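Local coordinates for protein uncharacterized HTH-type transcriptional regulator SAR2349 (Staphylococcus aureus, PDB 4EM2) that is a MarR-family regulator that binds salicylate in this crystal and probably acts as a DNA-binding transcription factor through its winged helix-turn-helix domain, at residues Ile73-Ile84 with Arg118-His129. Sequence-based numbering, arbitrary orientation.
Sequences IAKHQPTTLIEI and RQKFLTLTPKGH. With SO4 (sulfate ion), chain F.
T79 and L122 pair as a single antiparallel bridge in the winged helix-turn-helix of this MarR-family protein, tying the loop between helices 64-76 and 81-88 to wing strand 122-124. Two backbone bonds define the pair: T79 N to L122 O, 3.1 Å, and the shorter L122 N to T79 O, 2.6 Å. Strand 108-110 bonds through T123, so 122-124 has the loop on one edge and 108-110 on the other.

Along Q77, CB lies 3.6 Å from L122 O and also meets T123 CG2. CG sits between the backbone N and carbonyl carbon (chi1 54°), and the extended chain then carries CD past T123 CB (4.0 Å), the side chains crossing at about a right angle. OE1 accepts from L124 N at 2.6 Å, in the carbonyl plane and nearly straight (162° at the hydrogen), beyond the bridge. NE2 donates to a water that also bonds L124 O and H129 NE2, so both amide ends are engaged.

Buried apolar side chains meet alongside: L124 CD2 touches I73 CG2 at 3.7 Å, while L122, which also touches bound salicylate, brings its CD1 to within 3.5 Å of I84 CD1. At the 3-10 segment 118-119, I82 CD1 abuts R118 CG at 3.3 Å.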
ATOM      1  N   ILE A  73       7.757   1.541  -4.129  1.00 23.98           N
ATOM      2  CA  ILE A  73       9.128   1.835  -4.545  1.00 24.30           C
ATOM      3  C   ILE A  73      10.084   0.840  -3.806  1.00 27.82           C
ATOM      4  O   ILE A  73      11.006   0.283  -4.407  1.00 29.08           O
ATOM      5  CB  ILE A  73       9.493   3.289  -4.167  1.00 22.96           C
ATOM      6  CG1 ILE A  73       8.666   4.256  -5.030  1.00 24.00           C
ATOM      7  CG2 ILE A  73      10.932   3.569  -4.425  1.00 22.62           C
ATOM      8  CD1 ILE A  73       8.866   5.695  -4.740  1.00 20.15           C
ATOM      9  N   ALA A  74       9.826   0.607  -2.522  1.00 26.03           N
ATOM     10  CA  ALA A  74      10.676  -0.240  -1.708  1.00 27.41           C
ATOM     11  C   ALA A  74      10.793  -1.556  -2.394  1.00 27.93           C
ATOM     12  O   ALA A  74      11.869  -2.075  -2.526  1.00 27.85           O
ATOM     13  CB  ALA A  74      10.063  -0.448  -0.285  1.00 24.50           C
ATOM     14  N   LYS A  75       9.668  -2.088  -2.866  1.00 29.84           N
ATOM     15  CA  LYS A  75       9.678  -3.398  -3.496  1.00 31.28           C
ATOM     16  C   LYS A  75      10.140  -3.460  -4.933  1.00 31.64           C
ATOM     17  O   LYS A  75      10.481  -4.509  -5.393  1.00 32.29           O
ATOM     18  CB  LYS A  75       8.295  -4.032  -3.379  1.00 34.55           C
ATOM     19  CG  LYS A  75       7.837  -4.111  -1.873  1.00 41.17           C
ATOM     20  CD  LYS A  75       6.371  -4.592  -1.695  1.00 45.72           C
ATOM     21  CE  LYS A  75       6.041  -4.950  -0.217  1.00 49.81           C
ATOM     22  NZ  LYS A  75       6.739  -6.201   0.297  1.00 52.96           N
ATOM     23  N   HIS A  76      10.211  -2.337  -5.627  1.00 31.25           N
ATOM     24  CA  HIS A  76      10.560  -2.395  -7.037  1.00 31.60           C
ATOM     25  C   HIS A  76      11.731  -1.525  -7.454  1.00 30.24           C
ATOM     26  O   HIS A  76      12.110  -1.517  -8.654  1.00 30.54           O
ATOM     27  CB  HIS A  76       9.336  -1.998  -7.886  1.00 31.52           C
ATOM     28  CG  HIS A  76       8.162  -2.905  -7.689  1.00 32.79           C
ATOM     29  ND1 HIS A  76       7.160  -2.643  -6.769  1.00 31.35           N
ATOM     30  CD2 HIS A  76       7.866  -4.104  -8.245  1.00 30.76           C
ATOM     31  CE1 HIS A  76       6.303  -3.648  -6.769  1.00 33.75           C
ATOM     32  NE2 HIS A  76       6.709  -4.547  -7.654  1.00 33.78           N
ATOM     33  N   GLN A  77      12.291  -0.792  -6.498  1.00 28.26           N
ATOM     34  CA  GLN A  77      13.369   0.128  -6.840  1.00 27.24           C
ATOM     35  C   GLN A  77      14.614  -0.558  -7.463  1.00 25.34           C
ATOM     36  O   GLN A  77      14.955  -1.660  -7.130  1.00 24.25           O
ATOM     37  CB  GLN A  77      13.773   0.953  -5.613  1.00 24.54           C
ATOM     38  CG  GLN A  77      14.142   0.120  -4.377  1.00 25.52           C
ATOM     39  CD  GLN A  77      14.804   0.984  -3.325  1.00 25.70           C
ATOM     40  OE1 GLN A  77      14.316   2.062  -3.000  1.00 31.31           O
ATOM     41  NE2 GLN A  77      15.948   0.537  -2.823  1.00 27.82           N
ATOM     42  N   PRO A  78      15.320   0.143  -8.329  1.00 26.78           N
ATOM     43  CA  PRO A  78      15.044   1.513  -8.764  1.00 27.79           C
ATOM     44  C   PRO A  78      13.813   1.502  -9.661  1.00 29.65           C
ATOM     45  O   PRO A  78      13.688   0.619 -10.520  1.00 32.77           O
ATOM     46  CB  PRO A  78      16.325   1.891  -9.515  1.00 27.90           C
ATOM     47  CG  PRO A  78      17.385   0.984  -8.899  1.00 25.89           C
ATOM     48  CD  PRO A  78      16.642  -0.312  -8.814  1.00 26.86           C
ATOM     49  N   THR A  79      12.871   2.422  -9.460  1.00 29.25           N
ATOM     50  CA  THR A  79      11.684   2.431 -10.315  1.00 29.56           C
ATOM     51  C   THR A  79      11.378   3.855 -10.766  1.00 29.69           C
ATOM     52  O   THR A  79      12.141   4.795 -10.443  1.00 28.99           O
ATOM     53  CB  THR A  79      10.466   1.760  -9.636  1.00 31.06           C
ATOM     54  OG1 THR A  79       9.417   1.564 -10.605  1.00 30.68           O
ATOM     55  CG2 THR A  79       9.944   2.628  -8.469  1.00 31.71           C
ATOM     56  N   THR A  80      10.320   4.024 -11.563  1.00 30.23           N
ATOM     57  CA  THR A  80       9.998   5.360 -12.103  1.00 29.72           C
ATOM     58  C   THR A  80       8.524   5.739 -11.882  1.00 29.97           C
ATOM     59  O   THR A  80       7.714   4.874 -11.654  1.00 27.14           O
ATOM     60  CB  THR A  80      10.214   5.367 -13.642  1.00 30.49           C
ATOM     61  OG1 THR A  80       9.243   4.482 -14.229  1.00 31.30           O
ATOM     62  CG2 THR A  80      11.656   4.843 -14.001  1.00 28.99           C
ATOM     63  N   LEU A  81       8.220   7.032 -11.961  1.00 31.27           N
ATOM     64  CA  LEU A  81       6.849   7.494 -11.811  1.00 35.01           C
ATOM     65  C   LEU A  81       5.993   6.682 -12.765  1.00 35.40           C
ATOM     66  O   LEU A  81       4.918   6.246 -12.389  1.00 35.42           O
ATOM     67  CB  LEU A  81       6.731   8.994 -12.109  1.00 36.77           C
ATOM     68  CG  LEU A  81       5.333   9.609 -12.329  1.00 39.17           C
ATOM     69  CD1 LEU A  81       4.458   9.331 -11.136  1.00 40.92           C
ATOM     70  CD2 LEU A  81       5.446  11.132 -12.524  1.00 39.74           C
ATOM     71  N   ILE A  82       6.481   6.449 -13.986  1.00 36.92           N
ATOM     72  CA  ILE A  82       5.749   5.633 -14.979  1.00 37.58           C
ATOM     73  C   ILE A  82       5.356   4.246 -14.455  1.00 37.22           C
ATOM     74  O   ILE A  82       4.174   3.855 -14.488  1.00 37.93           O
ATOM     75  CB  ILE A  82       6.593   5.365 -16.254  1.00 38.82           C
ATOM     76  CG1 ILE A  82       6.977   6.686 -16.929  1.00 42.07           C
ATOM     77  CG2 ILE A  82       5.862   4.420 -17.185  1.00 37.73           C
ATOM     78  CD1 ILE A  82       5.914   7.703 -16.956  1.00 44.18           C
ATOM     79  N   GLU A  83       6.348   3.485 -13.988  1.00 37.26           N
ATOM     80  CA  GLU A  83       6.077   2.146 -13.487  1.00 36.48           C
ATOM     81  C   GLU A  83       5.185   2.202 -12.286  1.00 36.38           C
ATOM     82  O   GLU A  83       4.303   1.375 -12.152  1.00 34.60           O
ATOM     83  CB  GLU A  83       7.340   1.419 -13.065  1.00 38.53           C
ATOM     84  CG  GLU A  83       8.356   1.178 -14.188  1.00 41.36           C
ATOM     85  CD  GLU A  83       9.593   0.443 -13.685  1.00 43.32           C
ATOM     86  OE1 GLU A  83       9.651   0.033 -12.496  1.00 44.33           O
ATOM     87  OE2 GLU A  83      10.517   0.260 -14.490  1.00 45.59           O
ATOM     88  N   ILE A  84       5.432   3.164 -11.400  1.00 35.79           N
ATOM     89  CA  ILE A  84       4.629   3.258 -10.167  1.00 36.77           C
ATOM     90  C   ILE A  84       3.131   3.431 -10.511  1.00 37.74           C
ATOM     91  O   ILE A  84       2.291   2.654 -10.078  1.00 37.74           O
ATOM     92  CB  ILE A  84       5.092   4.444  -9.270  1.00 35.85           C
ATOM     93  CG1 ILE A  84       6.516   4.216  -8.749  1.00 34.12           C
ATOM     94  CG2 ILE A  84       4.149   4.566  -8.059  1.00 36.78           C
ATOM     95  CD1 ILE A  84       7.070   5.410  -8.057  1.00 35.16           C
ATOM     96  N   ARG A 118       9.243  12.047 -14.944  1.00 44.01           N
ATOM     97  CA  ARG A 118       8.533  10.773 -14.974  1.00 44.98           C
ATOM     98  C   ARG A 118       9.363   9.535 -15.372  1.00 43.07           C
ATOM     99  O   ARG A 118       8.916   8.383 -15.165  1.00 41.18           O
ATOM    100  CB  ARG A 118       7.293  10.904 -15.873  1.00 47.81           C
ATOM    101  CG  ARG A 118       7.512  10.618 -17.348  1.00 54.64           C
ATOM    102  CD  ARG A 118       6.316  11.124 -18.123  1.00 58.99           C
ATOM    103  NE  ARG A 118       6.071  12.533 -17.795  1.00 63.97           N
ATOM    104  CZ  ARG A 118       6.212  13.542 -18.654  1.00 65.91           C
ATOM    105  NH1 ARG A 118       6.598  13.307 -19.912  1.00 67.28           N
ATOM    106  NH2 ARG A 118       5.977  14.787 -18.256  1.00 66.58           N
ATOM    107  N   GLN A 119      10.554   9.791 -15.935  1.00 42.85           N
ATOM    108  CA  GLN A 119      11.537   8.762 -16.385  1.00 41.70           C
ATOM    109  C   GLN A 119      12.711   8.541 -15.367  1.00 39.25           C
ATOM    110  O   GLN A 119      13.447   7.555 -15.449  1.00 36.78           O
ATOM    111  CB  GLN A 119      12.180   9.197 -17.730  1.00 45.38           C
ATOM    112  CG  GLN A 119      11.261   9.141 -18.961  1.00 49.30           C
ATOM    113  CD  GLN A 119      10.931   7.712 -19.321  1.00 52.51           C
ATOM    114  OE1 GLN A 119      11.033   6.814 -18.473  1.00 55.69           O
ATOM    115  NE2 GLN A 119      10.536   7.480 -20.569  1.00 53.95           N
ATOM    116  N   LYS A 120      12.883   9.479 -14.435  1.00 36.13           N
ATOM    117  CA  LYS A 120      13.956   9.418 -13.470  1.00 34.63           C
ATOM    118  C   LYS A 120      13.810   8.266 -12.484  1.00 34.24           C
ATOM    119  O   LYS A 120      12.697   7.893 -12.089  1.00 33.29           O
ATOM    120  CB  LYS A 120      14.019  10.741 -12.757  1.00 35.83           C
ATOM    121  CG  LYS A 120      14.187  11.903 -13.720  1.00 37.10           C
ATOM    122  CD  LYS A 120      14.571  13.166 -12.966  1.00 38.71           C
ATOM    123  CE  LYS A 120      14.593  14.401 -13.891  1.00 37.21           C
ATOM    124  NZ  LYS A 120      15.071  15.553 -13.115  1.00 39.70           N
ATOM    125  N   PHE A 121      14.930   7.659 -12.127  1.00 33.14           N
ATOM    126  CA  PHE A 121      14.871   6.541 -11.206  1.00 32.21           C
ATOM    127  C   PHE A 121      14.660   7.001  -9.778  1.00 31.21           C
ATOM    128  O   PHE A 121      15.202   8.043  -9.347  1.00 31.65           O
ATOM    129  CB  PHE A 121      16.104   5.691 -11.336  1.00 32.77           C
ATOM    130  CG  PHE A 121      16.096   4.868 -12.572  1.00 36.36           C
ATOM    131  CD1 PHE A 121      15.211   3.799 -12.691  1.00 34.53           C
ATOM    132  CD2 PHE A 121      16.898   5.220 -13.666  1.00 35.07           C
ATOM    133  CE1 PHE A 121      15.108   3.079 -13.900  1.00 36.68           C
ATOM    134  CE2 PHE A 121      16.807   4.526 -14.853  1.00 38.08           C
ATOM    135  CZ  PHE A 121      15.910   3.449 -14.987  1.00 35.25           C
ATOM    136  N   LEU A 122      13.843   6.230  -9.069  1.00 27.88           N
ATOM    137  CA  LEU A 122      13.487   6.551  -7.692  1.00 28.27           C
ATOM    138  C   LEU A 122      13.863   5.434  -6.742  1.00 27.70           C
ATOM    139  O   LEU A 122      13.591   4.258  -7.018  1.00 25.90           O
ATOM    140  CB  LEU A 122      11.964   6.761  -7.587  1.00 27.25           C
ATOM    141  CG  LEU A 122      11.388   7.692  -8.660  1.00 29.49           C
ATOM    142  CD1 LEU A 122       9.835   7.490  -8.805  1.00 28.69           C
ATOM    143  CD2 LEU A 122      11.713   9.093  -8.300  1.00 27.62           C
ATOM    144  N   THR A 123      14.458   5.801  -5.611  1.00 26.89           N
ATOM    145  CA  THR A 123      14.814   4.809  -4.614  1.00 27.73           C
ATOM    146  C   THR A 123      14.597   5.403  -3.234  1.00 26.97           C
ATOM    147  O   THR A 123      14.557   6.623  -3.091  1.00 27.13           O
ATOM    148  CB  THR A 123      16.316   4.428  -4.694  1.00 29.05           C
ATOM    149  OG1 THR A 123      17.075   5.634  -4.682  1.00 30.65           O
ATOM    150  CG2 THR A 123      16.602   3.591  -5.938  1.00 25.67           C
ATOM    151  N   LEU A 124      14.498   4.544  -2.218  1.00 25.51           N
ATOM    152  CA  LEU A 124      14.293   5.053  -0.859  1.00 25.28           C
ATOM    153  C   LEU A 124      15.559   5.628  -0.331  1.00 26.08           C
ATOM    154  O   LEU A 124      16.640   5.129  -0.638  1.00 24.26           O
ATOM    155  CB  LEU A 124      13.909   3.946   0.132  1.00 25.09           C
ATOM    156  CG  LEU A 124      12.605   3.111  -0.023  1.00 28.76           C
ATOM    157  CD1 LEU A 124      12.084   2.719   1.346  1.00 27.99           C
ATOM    158  CD2 LEU A 124      11.569   3.835  -0.789  1.00 28.23           C
ATOM    159  N   THR A 125      15.430   6.674   0.472  1.00 27.32           N
ATOM    160  CA  THR A 125      16.612   7.237   1.180  1.00 26.12           C
ATOM    161  C   THR A 125      16.765   6.394   2.456  1.00 24.87           C
ATOM    162  O   THR A 125      15.881   5.596   2.795  1.00 24.60           O
ATOM    163  CB  THR A 125      16.334   8.608   1.707  1.00 26.09           C
ATOM    164  OG1 THR A 125      15.214   8.482   2.613  1.00 26.32           O
ATOM    165  CG2 THR A 125      16.021   9.580   0.548  1.00 25.97           C
ATOM    166  N   PRO A 126      17.875   6.572   3.209  1.00 25.70           N
ATOM    167  CA  PRO A 126      18.038   5.772   4.452  1.00 24.62           C
ATOM    168  C   PRO A 126      16.866   5.990   5.450  1.00 24.46           C
ATOM    169  O   PRO A 126      16.442   5.065   6.186  1.00 25.73           O
ATOM    170  CB  PRO A 126      19.369   6.266   5.029  1.00 25.95           C
ATOM    171  CG  PRO A 126      20.213   6.564   3.716  1.00 26.07           C
ATOM    172  CD  PRO A 126      19.139   7.238   2.802  1.00 26.55           C
ATOM    173  N   LYS A 127      16.398   7.230   5.517  1.00 23.04           N
ATOM    174  CA  LYS A 127      15.255   7.573   6.377  1.00 23.41           C
ATOM    175  C   LYS A 127      14.044   6.785   5.873  1.00 22.04           C
ATOM    176  O   LYS A 127      13.294   6.176   6.655  1.00 26.19           O
ATOM    177  CB  LYS A 127      14.983   9.062   6.245  1.00 24.38           C
ATOM    178  CG  LYS A 127      13.902   9.590   7.193  1.00 25.80           C
ATOM    179  CD  LYS A 127      13.672  11.101   6.961  1.00 25.66           C
ATOM    180  CE  LYS A 127      12.435  11.576   7.679  1.00 27.49           C
ATOM    181  NZ  LYS A 127      12.008  12.947   7.214  1.00 26.75           N
ATOM    182  N   GLY A 128      13.870   6.771   4.563  1.00 21.40           N
ATOM    183  CA  GLY A 128      12.774   6.035   3.973  1.00 22.74           C
ATOM    184  C   GLY A 128      12.796   4.562   4.371  1.00 25.54           C
ATOM    185  O   GLY A 128      11.730   3.966   4.737  1.00 25.24           O
ATOM    186  N   HIS A 129      13.990   3.935   4.322  1.00 24.81           N
ATOM    187  CA  HIS A 129      14.109   2.538   4.701  1.00 23.81           C
ATOM    188  C   HIS A 129      13.803   2.292   6.156  1.00 24.42           C
ATOM    189  O   HIS A 129      13.174   1.286   6.541  1.00 24.39           O
ATOM    190  CB  HIS A 129      15.527   2.013   4.393  1.00 27.18           C
ATOM    191  CG  HIS A 129      15.734   1.626   2.955  1.00 27.84           C
ATOM    192  ND1 HIS A 129      15.065   0.570   2.371  1.00 28.90           N
ATOM    193  CD2 HIS A 129      16.554   2.138   1.993  1.00 27.41           C
ATOM    194  CE1 HIS A 129      15.468   0.448   1.112  1.00 30.10           C
ATOM    195  NE2 HIS A 129      16.369   1.387   0.859  1.00 28.43           N
TER
HETATM  196  S   SO4 F 505       8.189  16.311 -16.306  1.00 84.11           S
HETATM  197  O1  SO4 F 505       7.483  17.003 -17.478  1.00 83.65           O
HETATM  198  O2  SO4 F 505       7.850  14.821 -16.365  1.00 82.37           O
HETATM  199  O3  SO4 F 505       7.685  17.006 -15.090  1.00 82.93           O
HETATM  200  O4  SO4 F 505       9.710  16.455 -16.453  1.00 83.06           O
HETATM  201  O   HOH W   1      17.774   2.551  -1.388  1.00 56.36           O
HETATM  202  O   HOH W   2      10.267   8.769 -12.032  1.00 31.92           O